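Local coordinates for protein diketoreductase (Acinetobacter baylyi, PDB 4E12) that catalyses the reduction of dicarbonyl compounds with NADH and probably also interconverts (3S)-3-hydroxyacyl-CoA and 3-oxoacyl-CoA, at residues V198-A203 with K230-I235; T242-I247 with A260-N265. One frame throughout, in Å; residues are numbered along the deposited sequence.

Interaction 1 (V198-A203 with K230-I235); sequences VPLLDA and KGPFEI
The pyrrolidine ring of Pro232 presents CB and CG to helix 193-209. Pro232 CB lies 3.8 Å from Leu201 CD2. Pro232 CG meets Leu200 CG at a looser 4.3 Å. The carboxylate of Glu234 is approached from above its plane, where Gly231 N donates to Glu234 OE1 at 2.7 Å. That bond is nearly straight, at 167°, and the same OE1 forms a salt bridge with Arg223. The ring of Phe233 meets Phe280 edge-to-face, while Asp219 takes the amide N-H of Phe233 and, weakly, that of Glu234.

Leu201 does most of the touching from its own helix. Leu201 CD2 also reaches Pro232 O at 3.5 Å and Ile235 CG2 at 4.0 Å. With CG anti to the carbonyl carbon (chi1 -59°), the leucine branch swings toward helix 232-239. The side-chain contacts between the segments are apolar and mostly buried, with one leucine methyl against a backbone carbonyl.

Leu200 packs on Trp222 of the second subunit. Gly231 is the N-cap of helix 232-239. Glu234, three residues on, accepts the N-cap amide. This is one half of a capping box, and Gly231 has no side chain to supply the other. It marks a helix start packed on the dimer-facing helix of the all-helical C-terminal domain of the 3-hydroxyacyl-CoA dehydrogenase family.

Interaction 2 (T242-I247 with A260-N265); sequences TTAYNI and AYLKEN. With SO4 (sulfate ion), chain I.
Sulfate O4 is gripped twice by Thr243. Thr243 N donates to sulfate O4 at 3.1 Å with an N-H...O angle of 157°. Thr243 OG1 donates to the same sulfate O4 at 3.0 Å. The hydroxyl sits beside its own backbone N, which lets both groups converge on one oxygen. The sulfate probably comes from the crystallisation liquor. Its placement against Thr242 is too close and therefore doubtful, so the grip rests on the two Thr243 bonds. It lies at the start of helix 241-249, where the helix dipole would be expected to favour an anion.

Across the contact, Leu262 points its CD1 methyl at the backbone of the other helix. Leu262 CD1 is 3.8 Å from Tyr245 N and 4.0 Å from Ala244 CB. Phe280 also touches this leucine. The two segments run roughly antiparallel, at 142°, with axes 9.4 Å apart at closest approach. They belong to consecutive helices, 241-249 and 253-267, which form a helical hairpin in the C-terminal domain of the family.

Farther out, Lys263 lays its aliphatic chain over one face of the Tyr245 ring. Lys263 CD is 4.1 Å from the Tyr245 ring centroid and 27° off the normal, a CH-pi contact. Lys263 CE then passes Tyr245 OH at 3.6 Å. The lysine chain is bent at chi2 and chi4, and NZ ends in a salt bridge with Asp268. On helix 253-267 itself, Asn265 ND2 lies over the centre of the Tyr261 ring and donates a weak bond to Tyr261 O at 2.9 Å.

Both interactions lie in the family's C-terminal domain, on the same side of the chain's centre and away from the NAD(+)-binding residues. Their centres are 14 Å apart. The nearest atoms are about 6 Å apart, so the two contacts do not touch. Both segments of interaction 1 precede both segments of interaction 2 in the sequence. Helix 232-239 of the first is followed directly by helix 241-249 of the second. Together they tie helix 193-209, which meets the second subunit, through these two short helices to helix 253-267. Phe280, near the C-terminus, meets a side chain of 230-235 and one of 260-265, Leu262 of interaction 2.

Interaction 1 (V198-A203 with K230-I235)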
# COMPACT_ATOMS: atom_id res chain seq x y z
N VAL A 198 8.05 0.34 -0.54
CA VAL A 198 8.88 -0.85 -0.37
C VAL A 198 8.28 -1.82 0.65
O VAL A 198 8.28 -3.03 0.41
CB VAL A 198 10.35 -0.49 -0.04
CG1 VAL A 198 11.11 -1.74 0.42
CG2 VAL A 198 11.00 0.07 -1.30
N PRO A 199 7.78 -1.32 1.80
CA PRO A 199 7.20 -2.29 2.74
C PRO A 199 6.00 -3.09 2.21
O PRO A 199 5.84 -4.28 2.50
CB PRO A 199 6.86 -1.43 3.97
CG PRO A 199 7.83 -0.30 3.90
CD PRO A 199 7.98 0.00 2.42
N LEU A 200 5.18 -2.44 1.39
CA LEU A 200 4.07 -3.12 0.74
C LEU A 200 4.57 -4.21 -0.24
O LEU A 200 4.11 -5.36 -0.21
CB LEU A 200 3.20 -2.09 -0.01
CG LEU A 200 2.04 -2.66 -0.81
CD1 LEU A 200 1.15 -3.49 0.13
CD2 LEU A 200 1.28 -1.51 -1.48
N LEU A 201 5.54 -3.85 -1.07
CA LEU A 201 6.07 -4.79 -2.05
C LEU A 201 6.85 -5.93 -1.39
O LEU A 201 6.76 -7.06 -1.87
CB LEU A 201 6.93 -4.09 -3.10
CG LEU A 201 6.23 -3.00 -3.92
CD1 LEU A 201 7.21 -2.40 -4.92
CD2 LEU A 201 5.01 -3.56 -4.65
N ASP A 202 7.61 -5.63 -0.33
CA ASP A 202 8.29 -6.67 0.44
C ASP A 202 7.29 -7.64 1.05
O ASP A 202 7.55 -8.85 1.11
CB ASP A 202 9.12 -6.09 1.58
CG ASP A 202 10.37 -5.39 1.09
OD1 ASP A 202 10.68 -5.48 -0.12
OD2 ASP A 202 11.06 -4.77 1.93
N ALA A 203 6.16 -7.12 1.54
CA ALA A 203 5.14 -7.99 2.12
C ALA A 203 4.52 -8.90 1.06
O ALA A 203 4.30 -10.09 1.31
CB ALA A 203 4.04 -7.15 2.77
N LYS A 230 -4.21 -0.93 -8.70
CA LYS A 230 -3.26 -1.98 -9.07
C LYS A 230 -2.68 -2.60 -7.81
O LYS A 230 -2.40 -1.90 -6.83
CB LYS A 230 -2.13 -1.40 -9.92
CG LYS A 230 -2.59 -0.79 -11.26
CD LYS A 230 -1.45 -0.16 -12.00
CE LYS A 230 -1.95 0.50 -13.28
NZ LYS A 230 -2.69 -0.50 -14.11
N GLY A 231 -2.51 -3.92 -7.82
CA GLY A 231 -1.90 -4.58 -6.68
C GLY A 231 -0.38 -4.64 -6.77
O GLY A 231 0.21 -4.26 -7.79
N PRO A 232 0.30 -5.11 -5.71
CA PRO A 232 1.76 -5.19 -5.69
C PRO A 232 2.43 -5.75 -6.93
O PRO A 232 3.48 -5.27 -7.35
CB PRO A 232 2.06 -6.01 -4.43
CG PRO A 232 0.88 -5.72 -3.54
CD PRO A 232 -0.29 -5.65 -4.47
N PHE A 233 1.86 -6.80 -7.52
CA PHE A 233 2.58 -7.43 -8.62
C PHE A 233 2.40 -6.67 -9.93
O PHE A 233 3.31 -6.60 -10.76
CB PHE A 233 2.29 -8.93 -8.68
CG PHE A 233 2.82 -9.66 -7.48
CD1 PHE A 233 4.16 -10.08 -7.45
CD2 PHE A 233 2.02 -9.92 -6.37
CE1 PHE A 233 4.67 -10.75 -6.33
CE2 PHE A 233 2.53 -10.58 -5.25
CZ PHE A 233 3.85 -10.99 -5.24
N GLU A 234 1.24 -6.05 -10.08
CA GLU A 234 1.03 -5.14 -11.20
C GLU A 234 2.03 -4.00 -11.06
O GLU A 234 2.62 -3.56 -12.05
CB GLU A 234 -0.39 -4.59 -11.15
CG GLU A 234 -1.43 -5.65 -11.24
CD GLU A 234 -2.81 -5.06 -11.21
OE1 GLU A 234 -3.40 -5.02 -10.11
OE2 GLU A 234 -3.28 -4.63 -12.27
N ILE A 235 2.21 -3.52 -9.83
CA ILE A 235 3.20 -2.48 -9.52
C ILE A 235 4.62 -2.96 -9.81
O ILE A 235 5.39 -2.21 -10.41
CB ILE A 235 3.09 -1.97 -8.06
CG1 ILE A 235 1.72 -1.31 -7.84
CG2 ILE A 235 4.25 -1.04 -7.71
CD1 ILE A 235 1.47 -0.80 -6.42

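Interaction 2 (T242-I247 with A260-N265)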
# COMPACT_ATOMS: atom_id res chain seq x y z
N THR A 242 13.78 -6.23 -13.59
CA THR A 242 15.23 -6.16 -13.48
C THR A 242 15.57 -5.21 -12.33
O THR A 242 16.44 -5.49 -11.50
CB THR A 242 15.93 -5.68 -14.79
OG1 THR A 242 15.71 -4.28 -14.97
CG2 THR A 242 15.35 -6.40 -15.99
N THR A 243 14.84 -4.11 -12.25
CA THR A 243 15.02 -3.14 -11.17
C THR A 243 14.65 -3.76 -9.82
O THR A 243 15.37 -3.59 -8.83
CB THR A 243 14.17 -1.88 -11.41
OG1 THR A 243 14.55 -1.28 -12.66
CG2 THR A 243 14.36 -0.88 -10.28
N ALA A 244 13.53 -4.47 -9.77
CA ALA A 244 13.10 -5.08 -8.52
C ALA A 244 14.10 -6.15 -8.07
O ALA A 244 14.36 -6.31 -6.88
CB ALA A 244 11.71 -5.68 -8.67
N TYR A 245 14.67 -6.86 -9.03
CA TYR A 245 15.69 -7.86 -8.74
C TYR A 245 16.95 -7.23 -8.14
O TYR A 245 17.43 -7.66 -7.09
CB TYR A 245 16.00 -8.67 -9.99
CG TYR A 245 17.30 -9.45 -9.94
CD1 TYR A 245 17.40 -10.65 -9.23
CD2 TYR A 245 18.44 -8.97 -10.60
CE1 TYR A 245 18.60 -11.36 -9.19
CE2 TYR A 245 19.64 -9.67 -10.57
CZ TYR A 245 19.72 -10.86 -9.87
OH TYR A 245 20.91 -11.53 -9.85
N ASN A 246 17.46 -6.17 -8.77
CA ASN A 246 18.63 -5.47 -8.27
C ASN A 246 18.42 -4.99 -6.84
O ASN A 246 19.26 -5.24 -5.97
CB ASN A 246 19.01 -4.30 -9.19
CG ASN A 246 19.54 -4.76 -10.54
OD1 ASN A 246 20.05 -5.88 -10.68
ND2 ASN A 246 19.43 -3.90 -11.54
N ILE A 247 17.32 -4.29 -6.60
CA ILE A 247 16.99 -3.80 -5.26
C ILE A 247 16.88 -4.93 -4.23
O ILE A 247 17.48 -4.86 -3.15
CB ILE A 247 15.69 -2.97 -5.27
CG1 ILE A 247 15.90 -1.67 -6.04
CG2 ILE A 247 15.22 -2.70 -3.86
CD1 ILE A 247 14.64 -0.83 -6.17
N ALA A 260 16.06 -14.16 -5.99
CA ALA A 260 16.33 -15.46 -6.62
C ALA A 260 15.10 -15.98 -7.37
O ALA A 260 15.24 -16.63 -8.41
CB ALA A 260 16.81 -16.48 -5.60
N TYR A 261 13.90 -15.71 -6.83
CA TYR A 261 12.65 -16.18 -7.41
C TYR A 261 12.38 -15.46 -8.73
O TYR A 261 11.99 -16.06 -9.73
CB TYR A 261 11.48 -15.92 -6.44
CG TYR A 261 10.14 -16.39 -6.93
CD1 TYR A 261 9.65 -17.66 -6.61
CD2 TYR A 261 9.34 -15.56 -7.72
CE1 TYR A 261 8.41 -18.09 -7.07
CE2 TYR A 261 8.09 -15.98 -8.17
CZ TYR A 261 7.63 -17.24 -7.85
OH TYR A 261 6.40 -17.65 -8.31
N LEU A 262 12.62 -14.16 -8.72
CA LEU A 262 12.47 -13.34 -9.91
C LEU A 262 13.48 -13.78 -10.95
O LEU A 262 13.15 -13.93 -12.12
CB LEU A 262 12.72 -11.88 -9.58
CG LEU A 262 11.70 -11.10 -8.77
CD1 LEU A 262 12.23 -9.69 -8.58
CD2 LEU A 262 10.38 -11.06 -9.52
N LYS A 263 14.71 -14.00 -10.49
CA LYS A 263 15.80 -14.32 -11.40
C LYS A 263 15.48 -15.61 -12.16
O LYS A 263 15.53 -15.64 -13.39
CB LYS A 263 17.11 -14.45 -10.62
CG LYS A 263 18.39 -14.62 -11.46
CD LYS A 263 18.64 -13.42 -12.35
CE LYS A 263 20.07 -13.38 -12.86
NZ LYS A 263 20.47 -14.59 -13.64
N GLU A 264 15.12 -16.65 -11.42
CA GLU A 264 14.81 -17.95 -11.99
C GLU A 264 13.55 -17.93 -12.83
O GLU A 264 13.53 -18.45 -13.94
CB GLU A 264 14.66 -19.01 -10.89
CG GLU A 264 14.23 -20.38 -11.43
CD GLU A 264 14.01 -21.40 -10.33
OE1 GLU A 264 14.34 -21.10 -9.16
OE2 GLU A 264 13.51 -22.51 -10.63
N ASN A 265 12.49 -17.31 -12.30
CA ASN A 265 11.18 -17.40 -12.92
C ASN A 265 10.86 -16.30 -13.91
O ASN A 265 9.95 -16.47 -14.72
CB ASN A 265 10.10 -17.46 -11.85
CG ASN A 265 10.22 -18.69 -11.01
OD1 ASN A 265 10.16 -19.80 -11.53
ND2 ASN A 265 10.45 -18.51 -9.71
S SO4 I . 13.33 -3.09 -16.21
O1 SO4 I . 13.31 -4.47 -16.72
O2 SO4 I . 12.14 -2.36 -16.69
O3 SO4 I . 14.54 -2.42 -16.71
O4 SO4 I . 13.35 -3.11 -14.74